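Local coordinates for protein putative endo-1,4-beta-xylanase (Bacteroides thetaiotaomicron VPI-5482, PDB 5MSX) that probably hydrolyses O-glycosidic bonds, as a calcium-binding family 43 glycoside hydrolase linked to arabinofuranosidase activity on plant pectin, at residues C[208-213]-C[227-232]. Numbering follows the deposited sequence.
Sequences KGIYYY and YVMSRV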
# COMPACT_ATOMS: atom_id res chain seq x y z
N LYS C 208 24.75 7.02 -3.40
CA LYS C 208 25.64 7.42 -2.29
C LYS C 208 25.24 8.75 -1.67
O LYS C 208 26.04 9.65 -1.53
CB LYS C 208 27.10 7.47 -2.77
CG LYS C 208 27.59 6.11 -3.22
CD LYS C 208 29.00 6.12 -3.74
CE LYS C 208 29.39 4.70 -4.14
NZ LYS C 208 30.86 4.53 -4.30
N GLY C 209 23.95 8.87 -1.35
CA GLY C 209 23.40 10.08 -0.75
C GLY C 209 23.19 11.29 -1.64
O GLY C 209 22.77 12.33 -1.14
N ILE C 210 23.47 11.19 -2.95
CA ILE C 210 23.27 12.29 -3.88
C ILE C 210 22.09 11.96 -4.81
O ILE C 210 22.01 10.87 -5.36
CB ILE C 210 24.55 12.58 -4.69
CG1 ILE C 210 25.74 12.77 -3.74
CG2 ILE C 210 24.37 13.79 -5.60
CD1 ILE C 210 27.08 13.05 -4.44
N TYR C 211 21.19 12.93 -4.94
CA TYR C 211 20.06 12.89 -5.83
C TYR C 211 20.44 13.52 -7.17
O TYR C 211 21.02 14.60 -7.20
CB TYR C 211 18.89 13.67 -5.21
CG TYR C 211 18.35 13.14 -3.89
CD1 TYR C 211 17.59 11.96 -3.83
CD2 TYR C 211 18.54 13.85 -2.71
CE1 TYR C 211 17.08 11.51 -2.64
CE2 TYR C 211 18.03 13.39 -1.50
CZ TYR C 211 17.30 12.23 -1.47
OH TYR C 211 16.76 11.81 -0.28
N TYR C 212 20.13 12.82 -8.27
CA TYR C 212 20.48 13.22 -9.64
C TYR C 212 19.22 13.42 -10.45
O TYR C 212 18.41 12.51 -10.58
CB TYR C 212 21.34 12.14 -10.30
CG TYR C 212 22.69 11.98 -9.67
CD1 TYR C 212 22.90 11.10 -8.60
CD2 TYR C 212 23.76 12.73 -10.11
CE1 TYR C 212 24.14 10.96 -8.01
CE2 TYR C 212 25.01 12.62 -9.50
CZ TYR C 212 25.20 11.71 -8.47
OH TYR C 212 26.45 11.60 -7.86
N TYR C 213 19.04 14.64 -10.97
CA TYR C 213 17.94 14.96 -11.86
C TYR C 213 18.50 15.28 -13.25
O TYR C 213 19.11 16.32 -13.46
CB TYR C 213 17.13 16.17 -11.33
CG TYR C 213 16.03 16.53 -12.26
CD1 TYR C 213 14.94 15.71 -12.36
CD2 TYR C 213 16.09 17.66 -13.07
CE1 TYR C 213 13.95 15.96 -13.27
CE2 TYR C 213 15.08 17.94 -13.98
CZ TYR C 213 14.02 17.08 -14.09
OH TYR C 213 12.98 17.30 -14.96
N TYR C 227 21.98 17.88 -16.50
CA TYR C 227 21.60 17.45 -15.16
C TYR C 227 21.96 18.47 -14.09
O TYR C 227 22.72 19.40 -14.32
CB TYR C 227 22.17 16.07 -14.79
CG TYR C 227 23.57 16.12 -14.27
CD1 TYR C 227 24.63 16.44 -15.10
CD2 TYR C 227 23.86 15.85 -12.93
CE1 TYR C 227 25.94 16.48 -14.64
CE2 TYR C 227 25.17 15.91 -12.45
CZ TYR C 227 26.20 16.21 -13.33
OH TYR C 227 27.51 16.25 -12.88
N VAL C 228 21.30 18.29 -12.94
CA VAL C 228 21.57 18.96 -11.68
C VAL C 228 21.57 17.92 -10.54
O VAL C 228 21.11 16.77 -10.71
CB VAL C 228 20.53 20.07 -11.38
CG1 VAL C 228 20.63 21.18 -12.41
CG2 VAL C 228 19.09 19.56 -11.33
N MET C 229 22.11 18.32 -9.40
CA MET C 229 22.31 17.42 -8.24
C MET C 229 21.83 18.06 -6.97
O MET C 229 21.92 19.28 -6.83
CB MET C 229 23.78 17.17 -8.00
CG MET C 229 24.44 16.26 -8.97
SD MET C 229 26.23 16.33 -8.71
CE MET C 229 26.65 18.00 -9.11
N SER C 230 21.35 17.24 -6.04
CA SER C 230 21.05 17.71 -4.71
C SER C 230 21.51 16.74 -3.66
O SER C 230 21.42 15.52 -3.85
CB SER C 230 19.56 17.91 -4.55
OG SER C 230 19.28 18.22 -3.20
N ARG C 231 21.96 17.30 -2.54
CA ARG C 231 22.21 16.55 -1.33
C ARG C 231 21.13 16.78 -0.28
O ARG C 231 21.32 16.35 0.84
CB ARG C 231 23.57 16.95 -0.73
CG ARG C 231 24.73 16.71 -1.66
CD ARG C 231 25.99 17.38 -1.16
NE ARG C 231 27.10 16.46 -1.34
CZ ARG C 231 27.92 16.41 -2.38
NH1 ARG C 231 27.80 17.25 -3.42
NH2 ARG C 231 28.90 15.49 -2.39
N VAL C 232 20.02 17.42 -0.63
CA VAL C 232 18.99 17.73 0.35
C VAL C 232 17.80 16.82 0.18
O VAL C 232 17.50 16.05 1.06
CB VAL C 232 18.54 19.22 0.26
CG1 VAL C 232 17.41 19.51 1.24
CG2 VAL C 232 19.72 20.14 0.54
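Tyr-211 pairs with Ser-230 and Tyr-213 with Val-228 as hydrogen-bonded pairs of an antiparallel beta hairpin, whose strands 210-217 and 224-230 form the middle of a four-stranded sheet, consistent with one blade of the five-bladed beta-propeller of family 43. The short axes run 157° apart in direction. Each pair is closed by two reciprocal bonds. Tyr-211 N reaches Ser-230 O at 2.8 Å, nearly in line with the carbonyl bond, and Ser-230 N returns to Tyr-211 O at 2.9 Å. Tyr-213 N to Val-228 O and Val-228 N to Tyr-213 O repeat the exchange, both at 3.0 Å with donors tilted 22° from the carbonyl planes. Between them, Tyr-212 and Met-229 form a non-hydrogen-bonded pair; the backbone of Tyr-212 bonds Phe-205 of strand 203-207, that of Met-229 bonds Glu-239.

On the face carrying Ile-210, Tyr-212 and Met-229, the thioether chain lies alongside the phenol: Met-229 CG is 3.7 Å from Tyr-212 CE2, and SD, 5.0 Å from the Tyr-212 ring centroid, makes an oblique Met-aromatic contact. Tyr-227 CE2 meets the edge of the same Tyr-212 ring near its plane, while Phe-205 stacks on it. Both phenols are satisfied beyond the hairpin, Tyr-212 OH by Gly-299 O and Tyr-227 OH by Ile-301 N. Just past the end of strand 227-230, the Arg-231 guanidinium has Ile-210 CD1 over one face, offset toward the rim.

The other face bears Tyr-211, Tyr-213, Val-228 and Ser-230. Tyr-211 OH bonds Asp-160 OD2, and Tyr-213 has its side chain about 8 Å from that of Glu-200, the predicted proton donor. Ser-230 OG bonds Pro-237 O. A chi1 of 173° sets this OG beside the carbonyl carbon, where it closes an ST turn, Val-232 N donating to Ser-230 OG at 2.8 Å.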